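Local coordinates for DPS family protein (Vibrio cholerae O1 biovar El Tor, PDB 3IQ1), which probably binds and oxidises iron, as a member of the Dps family of ferritin-like diiron-carboxylate proteins, at the interface of chains A and B. Sequence-based numbering; all coordinates share one arbitrary frame. Chains: chain A/B, DPS family protein.

Contact 1: the interface of chains A and B. Residues chain A 31, 35, 39, 42, 85, 89, 96-98; chain B 31, 82-86, 88.
Both copies of Phe85 hold CG anti to the carbonyl carbon (chi1 -67°), which sends the two rings to the shared two-fold axis. There the A:Phe85 and B:Phe85 side chains cross at about a right angle, yet their rings stack face to face. The planes are 11° apart and the centroids 4.1 Å apart. A:Met35, present as selenomethionine, has CG anti to the backbone N (chi1 -173°) and bends at chi2 and chi3. Its CB, CG and selenium SE run alongside the B:Phe85 ring in the opposite direction. Its tip meets the tip of B:Tyr88, with SE 3.7 Å from the ring carbon CE2 of B:Tyr88. The B:Tyr88 hydroxyl OH donates to the carbonyl O of B:Met82 at 2.7 Å, from above the carbonyl plane. B:Gln31 CG lies over one face of this tyrosine and the backbone O of B:Ser84 over the other, both toward the rim, so the ring is sandwiched and its rotation fixed. A:Trp42 brings its ring edge to B:His83, CZ3 lying 3.7 Å from CB.

A polar grip flanks this apolar core. A:Glu96, its chain extended beyond CG, carries its carboxylate to the first turn of helix 85-91 of chain B. Its OE1 accepts from the hydroxyl OG of B:Ser86 at 2.8 Å, and its OE2 from the backbone N of B:Ser86 at 3.0 Å. Both use syn lone pairs. A water links OE2 to the backbone N of B:Phe85. The carboxylate thus sits at the helix N-terminus, which may stabilise its negative charge. The 85-91 helices of both subunits meet at the two-fold axis, flanked by helix 13-43 and the 96-98 loop of chain A and the 82-84 loop of chain B.

Contact 2: the interface of chains A and B. Residues chain A 75, 80-81, 83; chain B 43, 98-99.
A:Arg80, A:Pro81 and A:His83 lie in the loop between helices 49-76 and 85-91, while B:Asp99 is in the left-handed helical region (60°/38°) and its N-H faces A:His83. The A:Arg80 chain is extended from CG to NE, with CG anti to the backbone N, and turns at its last torsion. It crosses B:Asp99 at about a right angle and grips the carboxylate side-on. A:Arg80 NE donates to OD1 of B:Asp99 at 2.8 Å, on the syn lone pair, and this pair is a salt bridge. A:Arg80 NH2 donates to OD2 of B:Asp99 at 3.0 Å, from above the carboxylate plane. The guanidinium and carboxylate planes are therefore twisted, 46° apart.

A:His83 has CG in the crowded position between the backbone N and the carbonyl carbon. Both ring nitrogens are engaged. ND1 donates to the carbonyl O of A:Pro81 at 2.8 Å, nearly along the C=O axis, which fixes the ring rotation. NE2 accepts the backbone N-H of B:Asp99 at 2.9 Å, in the ring plane. This pattern suits a neutral ring protonated at ND1. The amide oxygen OD1 of B:Asn43 sits over the centre of one ring face, 3.2 Å from NE2 of A:His83; this is not a hydrogen bond, since NE2 already accepts from B:Asp99. The ring edge atom CE1 of A:His83 lies over one face of the A:Arg80 guanidinium. B:Thr98 packs its CB 3.4 Å from NE2 of A:His83. Together these groups pin the loop of one subunit to the helix end and loop of its neighbour, giving the dimer contact a charged, directional fastening. It probably helps fix the two-fold interface at which Dps proteins form their iron-oxidising sites.

Contact 1: the interface of chains A and B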
loop_
_atom_site.group_PDB
_atom_site.type_symbol
_atom_site.label_atom_id
_atom_site.label_comp_id
_atom_site.label_asym_id
_atom_site.label_seq_id
_atom_site.Cartn_x
_atom_site.Cartn_y
_atom_site.Cartn_z
ATOM N N GLN A 31 -7.643 -31.975 9.424
ATOM C CA GLN A 31 -7.925 -32.130 8.001
ATOM C C GLN A 31 -9.415 -32.475 7.768
ATOM O O GLN A 31 -10.096 -31.818 6.959
ATOM C CB GLN A 31 -6.996 -33.193 7.406
ATOM C CG GLN A 31 -5.553 -32.742 7.218
ATOM C CD GLN A 31 -5.350 -31.912 5.961
ATOM O OE1 GLN A 31 -6.264 -31.224 5.542
ATOM N NE2 GLN A 31 -4.166 -31.956 5.366
HETATM N N MSE A 35 -12.314 -29.947 6.075
HETATM C CA MSE A 35 -13.191 -30.386 5.009
HETATM C C MSE A 35 -14.646 -30.132 5.370
HETATM O O MSE A 35 -15.429 -29.617 4.566
HETATM C CB MSE A 35 -12.967 -31.881 4.663
HETATM C CG MSE A 35 -13.688 -32.404 3.500
HETATM SE SE MSE A 35 -12.972 -31.567 1.879
HETATM C CE MSE A 35 -14.497 -30.519 1.386
ATOM N N GLY A 39 -17.415 -27.541 3.574
ATOM C CA GLY A 39 -18.781 -27.881 3.312
ATOM C C GLY A 39 -19.777 -26.916 3.949
ATOM O O GLY A 39 -20.820 -26.562 3.361
ATOM N N TRP A 42 -19.811 -23.869 1.720
ATOM C CA TRP A 42 -20.518 -24.093 0.443
ATOM C C TRP A 42 -22.034 -24.239 0.606
ATOM O O TRP A 42 -22.785 -23.689 -0.210
ATOM C CB TRP A 42 -19.989 -25.310 -0.271
ATOM C CG TRP A 42 -18.591 -25.172 -0.758
ATOM C CD1 TRP A 42 -17.981 -24.055 -1.215
ATOM C CD2 TRP A 42 -17.619 -26.218 -0.825
ATOM N NE1 TRP A 42 -16.693 -24.332 -1.587
ATOM C CE2 TRP A 42 -16.452 -25.657 -1.367
ATOM C CE3 TRP A 42 -17.632 -27.579 -0.508
ATOM C CZ2 TRP A 42 -15.297 -26.385 -1.548
ATOM C CZ3 TRP A 42 -16.465 -28.337 -0.712
ATOM C CH2 TRP A 42 -15.308 -27.716 -1.211
ATOM N N PHE A 85 -5.836 -38.401 2.256
ATOM C CA PHE A 85 -7.204 -38.531 2.766
ATOM C C PHE A 85 -7.463 -39.891 3.446
ATOM O O PHE A 85 -8.046 -39.974 4.503
ATOM C CB PHE A 85 -8.194 -38.433 1.589
ATOM C CG PHE A 85 -8.262 -37.072 0.896
ATOM C CD1 PHE A 85 -7.778 -35.893 1.476
ATOM C CD2 PHE A 85 -8.898 -36.960 -0.312
ATOM C CE1 PHE A 85 -7.881 -34.662 0.836
ATOM C CE2 PHE A 85 -9.022 -35.740 -0.916
ATOM C CZ PHE A 85 -8.507 -34.589 -0.354
ATOM N N LEU A 89 -8.609 -40.305 7.346
ATOM C CA LEU A 89 -9.895 -40.896 7.714
ATOM C C LEU A 89 -9.698 -42.041 8.698
ATOM O O LEU A 89 -10.526 -42.245 9.597
ATOM C CB LEU A 89 -10.657 -41.364 6.494
ATOM C CG LEU A 89 -11.298 -40.274 5.617
ATOM C CD1 LEU A 89 -11.868 -40.961 4.297
ATOM C CD2 LEU A 89 -12.401 -39.539 6.426
ATOM N N GLU A 96 -16.719 -37.186 9.485
ATOM C CA GLU A 96 -17.160 -36.413 8.298
ATOM C C GLU A 96 -18.587 -35.893 8.536
ATOM O O GLU A 96 -19.480 -36.652 8.985
ATOM C CB GLU A 96 -17.105 -37.258 7.041
ATOM C CG GLU A 96 -15.719 -37.838 6.719
ATOM C CD GLU A 96 -15.702 -38.508 5.398
ATOM O OE1 GLU A 96 -16.497 -39.462 5.254
ATOM O OE2 GLU A 96 -14.915 -38.117 4.542
ATOM N N HIS A 97 -18.804 -34.609 8.292
ATOM C CA HIS A 97 -20.119 -34.003 8.473
ATOM C C HIS A 97 -20.543 -33.419 7.165
ATOM O O HIS A 97 -19.917 -32.486 6.678
ATOM C CB HIS A 97 -20.037 -32.912 9.523
ATOM C CG HIS A 97 -21.366 -32.364 9.956
ATOM N ND1 HIS A 97 -21.476 -31.281 10.811
ATOM C CD2 HIS A 97 -22.630 -32.727 9.633
ATOM C CE1 HIS A 97 -22.760 -31.033 11.026
ATOM N NE2 HIS A 97 -23.482 -31.889 10.324
ATOM N N THR A 98 -21.546 -34.040 6.546
ATOM C CA THR A 98 -22.016 -33.618 5.215
ATOM C C THR A 98 -23.430 -33.094 5.313
ATOM O O THR A 98 -24.183 -33.476 6.221
ATOM C CB THR A 98 -21.889 -34.743 4.215
ATOM O OG1 THR A 98 -22.642 -35.875 4.679
ATOM C CG2 THR A 98 -20.399 -35.159 4.011
ATOM N N GLN B 31 -9.283 -32.516 -5.794
ATOM C CA GLN B 31 -9.052 -32.649 -4.364
ATOM C C GLN B 31 -7.941 -33.652 -4.043
ATOM O O GLN B 31 -7.077 -33.395 -3.224
ATOM C CB GLN B 31 -10.357 -33.010 -3.684
ATOM C CG GLN B 31 -11.392 -31.864 -3.584
ATOM C CD GLN B 31 -11.129 -30.936 -2.438
ATOM O OE1 GLN B 31 -9.993 -30.832 -1.988
ATOM N NE2 GLN B 31 -12.146 -30.288 -1.934
HETATM N N MSE B 82 -19.724 -32.472 -4.061
HETATM C CA MSE B 82 -19.132 -33.424 -3.147
HETATM C C MSE B 82 -18.249 -32.666 -2.136
HETATM O O MSE B 82 -17.513 -31.750 -2.497
HETATM C CB MSE B 82 -18.303 -34.462 -3.897
HETATM C CG MSE B 82 -18.898 -35.782 -4.055
HETATM SE SE MSE B 82 -17.568 -36.921 -5.050
HETATM C CE MSE B 82 -17.990 -36.382 -6.565
ATOM N N HIS B 83 -18.338 -33.073 -0.888
ATOM C CA HIS B 83 -17.653 -32.357 0.186
ATOM C C HIS B 83 -17.170 -33.257 1.318
ATOM O O HIS B 83 -17.218 -32.926 2.491
ATOM C CB HIS B 83 -18.483 -31.161 0.659
ATOM C CG HIS B 83 -19.848 -31.499 1.162
ATOM N ND1 HIS B 83 -20.877 -31.857 0.310
ATOM C CD2 HIS B 83 -20.351 -31.545 2.412
ATOM C CE1 HIS B 83 -21.965 -32.076 1.027
ATOM N NE2 HIS B 83 -21.684 -31.886 2.302
ATOM N N SER B 84 -16.663 -34.435 0.951
ATOM C CA SER B 84 -16.069 -35.336 1.944
ATOM C C SER B 84 -14.932 -36.077 1.281
ATOM O O SER B 84 -15.013 -36.390 0.075
ATOM C CB SER B 84 -17.073 -36.344 2.488
ATOM O OG SER B 84 -17.616 -37.204 1.483
ATOM N N PHE B 85 -13.867 -36.337 2.060
ATOM C CA PHE B 85 -12.755 -37.158 1.608
ATOM C C PHE B 85 -13.252 -38.507 1.091
ATOM O O PHE B 85 -12.794 -38.994 0.068
ATOM C CB PHE B 85 -11.789 -37.422 2.781
ATOM C CG PHE B 85 -11.023 -36.173 3.308
ATOM C CD1 PHE B 85 -10.924 -34.966 2.591
ATOM C CD2 PHE B 85 -10.361 -36.255 4.534
ATOM C CE1 PHE B 85 -10.212 -33.910 3.069
ATOM C CE2 PHE B 85 -9.643 -35.157 5.023
ATOM C CZ PHE B 85 -9.557 -33.987 4.288
ATOM N N SER B 86 -14.183 -39.139 1.799
ATOM C CA SER B 86 -14.602 -40.465 1.361
ATOM C C SER B 86 -15.305 -40.405 0.010
ATOM O O SER B 86 -15.106 -41.280 -0.838
ATOM C CB SER B 86 -15.450 -41.139 2.432
ATOM O OG SER B 86 -16.613 -40.425 2.676
ATOM N N TYR B 88 -14.690 -38.109 -2.322
ATOM C CA TYR B 88 -13.685 -37.827 -3.350
ATOM C C TYR B 88 -12.903 -39.075 -3.722
ATOM O O TYR B 88 -12.608 -39.312 -4.883
ATOM C CB TYR B 88 -12.702 -36.725 -2.906
ATOM C CG TYR B 88 -13.315 -35.368 -2.642
ATOM C CD1 TYR B 88 -14.298 -34.837 -3.457
ATOM C CD2 TYR B 88 -12.878 -34.587 -1.571
ATOM C CE1 TYR B 88 -14.839 -33.609 -3.211
ATOM C CE2 TYR B 88 -13.441 -33.361 -1.320
ATOM C CZ TYR B 88 -14.407 -32.870 -2.131
ATOM O OH TYR B 88 -14.936 -31.611 -1.871
HETATM O O HOH W 1 -13.964 -35.512 4.708
#

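Contact 2: the interface of chains A and B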
loop_
_atom_site.group_PDB
_atom_site.type_symbol
_atom_site.label_atom_id
_atom_site.label_comp_id
_atom_site.label_asym_id
_atom_site.label_seq_id
_atom_site.Cartn_x
_atom_site.Cartn_y
_atom_site.Cartn_z
ATOM N N LEU A 75 7.648 -32.680 10.554
ATOM C CA LEU A 75 8.858 -32.760 9.778
ATOM C C LEU A 75 10.071 -32.288 10.582
ATOM O O LEU A 75 11.152 -32.892 10.497
ATOM C CB LEU A 75 8.722 -31.930 8.526
ATOM C CG LEU A 75 7.809 -32.539 7.458
ATOM C CD1 LEU A 75 7.326 -31.409 6.508
ATOM C CD2 LEU A 75 8.476 -33.692 6.673
ATOM N N ARG A 80 7.286 -38.252 9.729
ATOM C CA ARG A 80 6.551 -38.167 8.470
ATOM C C ARG A 80 5.129 -37.662 8.741
ATOM O O ARG A 80 4.401 -38.289 9.487
ATOM C CB ARG A 80 6.438 -39.552 7.859
ATOM C CG ARG A 80 5.502 -39.703 6.654
ATOM C CD ARG A 80 5.352 -41.154 6.317
ATOM N NE ARG A 80 4.608 -41.412 5.080
ATOM C CZ ARG A 80 3.288 -41.471 4.974
ATOM N NH1 ARG A 80 2.484 -41.262 6.019
ATOM N NH2 ARG A 80 2.762 -41.762 3.775
ATOM N N PRO A 81 4.764 -36.529 8.188
ATOM C CA PRO A 81 3.406 -36.070 8.345
ATOM C C PRO A 81 2.479 -36.913 7.470
ATOM O O PRO A 81 2.778 -37.141 6.299
ATOM C CB PRO A 81 3.457 -34.617 7.843
ATOM C CG PRO A 81 4.607 -34.579 6.916
ATOM C CD PRO A 81 5.575 -35.633 7.353
ATOM N N HIS A 83 -0.315 -37.518 4.924
ATOM C CA HIS A 83 -0.544 -36.676 3.742
ATOM C C HIS A 83 -1.420 -37.364 2.688
ATOM O O HIS A 83 -1.234 -37.188 1.477
ATOM C CB HIS A 83 0.756 -36.096 3.144
ATOM C CG HIS A 83 1.759 -37.134 2.709
ATOM N ND1 HIS A 83 2.541 -37.834 3.609
ATOM C CD2 HIS A 83 2.127 -37.552 1.474
ATOM C CE1 HIS A 83 3.375 -38.620 2.942
ATOM N NE2 HIS A 83 3.136 -38.480 1.642
ATOM N N ASN B 43 7.229 -32.853 1.615
ATOM C CA ASN B 43 8.199 -33.961 1.629
ATOM C C ASN B 43 9.466 -33.813 0.755
ATOM O O ASN B 43 10.333 -34.654 0.770
ATOM C CB ASN B 43 7.475 -35.263 1.283
ATOM C CG ASN B 43 6.371 -35.633 2.320
ATOM O OD1 ASN B 43 5.285 -36.139 1.944
ATOM N ND2 ASN B 43 6.641 -35.365 3.603
ATOM N N THR B 98 1.823 -40.745 -2.378
ATOM C CA THR B 98 2.451 -40.432 -1.123
ATOM C C THR B 98 3.954 -40.734 -1.167
ATOM O O THR B 98 4.421 -41.529 -2.010
ATOM C CB THR B 98 1.825 -41.226 0.021
ATOM O OG1 THR B 98 1.855 -42.635 -0.283
ATOM C CG2 THR B 98 0.368 -40.838 0.255
ATOM N N ASP B 99 4.694 -40.068 -0.271
ATOM C CA ASP B 99 6.136 -40.299 -0.093
ATOM C C ASP B 99 6.940 -40.034 -1.364
ATOM O O ASP B 99 7.908 -40.753 -1.692
ATOM C CB ASP B 99 6.348 -41.690 0.450
ATOM C CG ASP B 99 5.605 -41.884 1.738
ATOM O OD1 ASP B 99 5.871 -41.118 2.650
ATOM O OD2 ASP B 99 4.768 -42.785 1.838
#

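The C-alpha centres of contact 1 and contact 2 are about 20 Å apart. Both are parts of one two-fold symmetric interface, so each has a twin with the chains exchanged. The two share His83 and Thr98, with the chain roles reversed. Contact 1 uses the second half of helix 13-43 and contact 2 its last residue. Both use the 96-99 loop of one subunit and the loop before helix 85-91 of the other. Contact 1 adds the apolar stack and a helix-end carboxylate, contact 2 the salt bridge and histidine bonds. With their twins they probably fix the dimer within the dodecamer typical of Dps proteins.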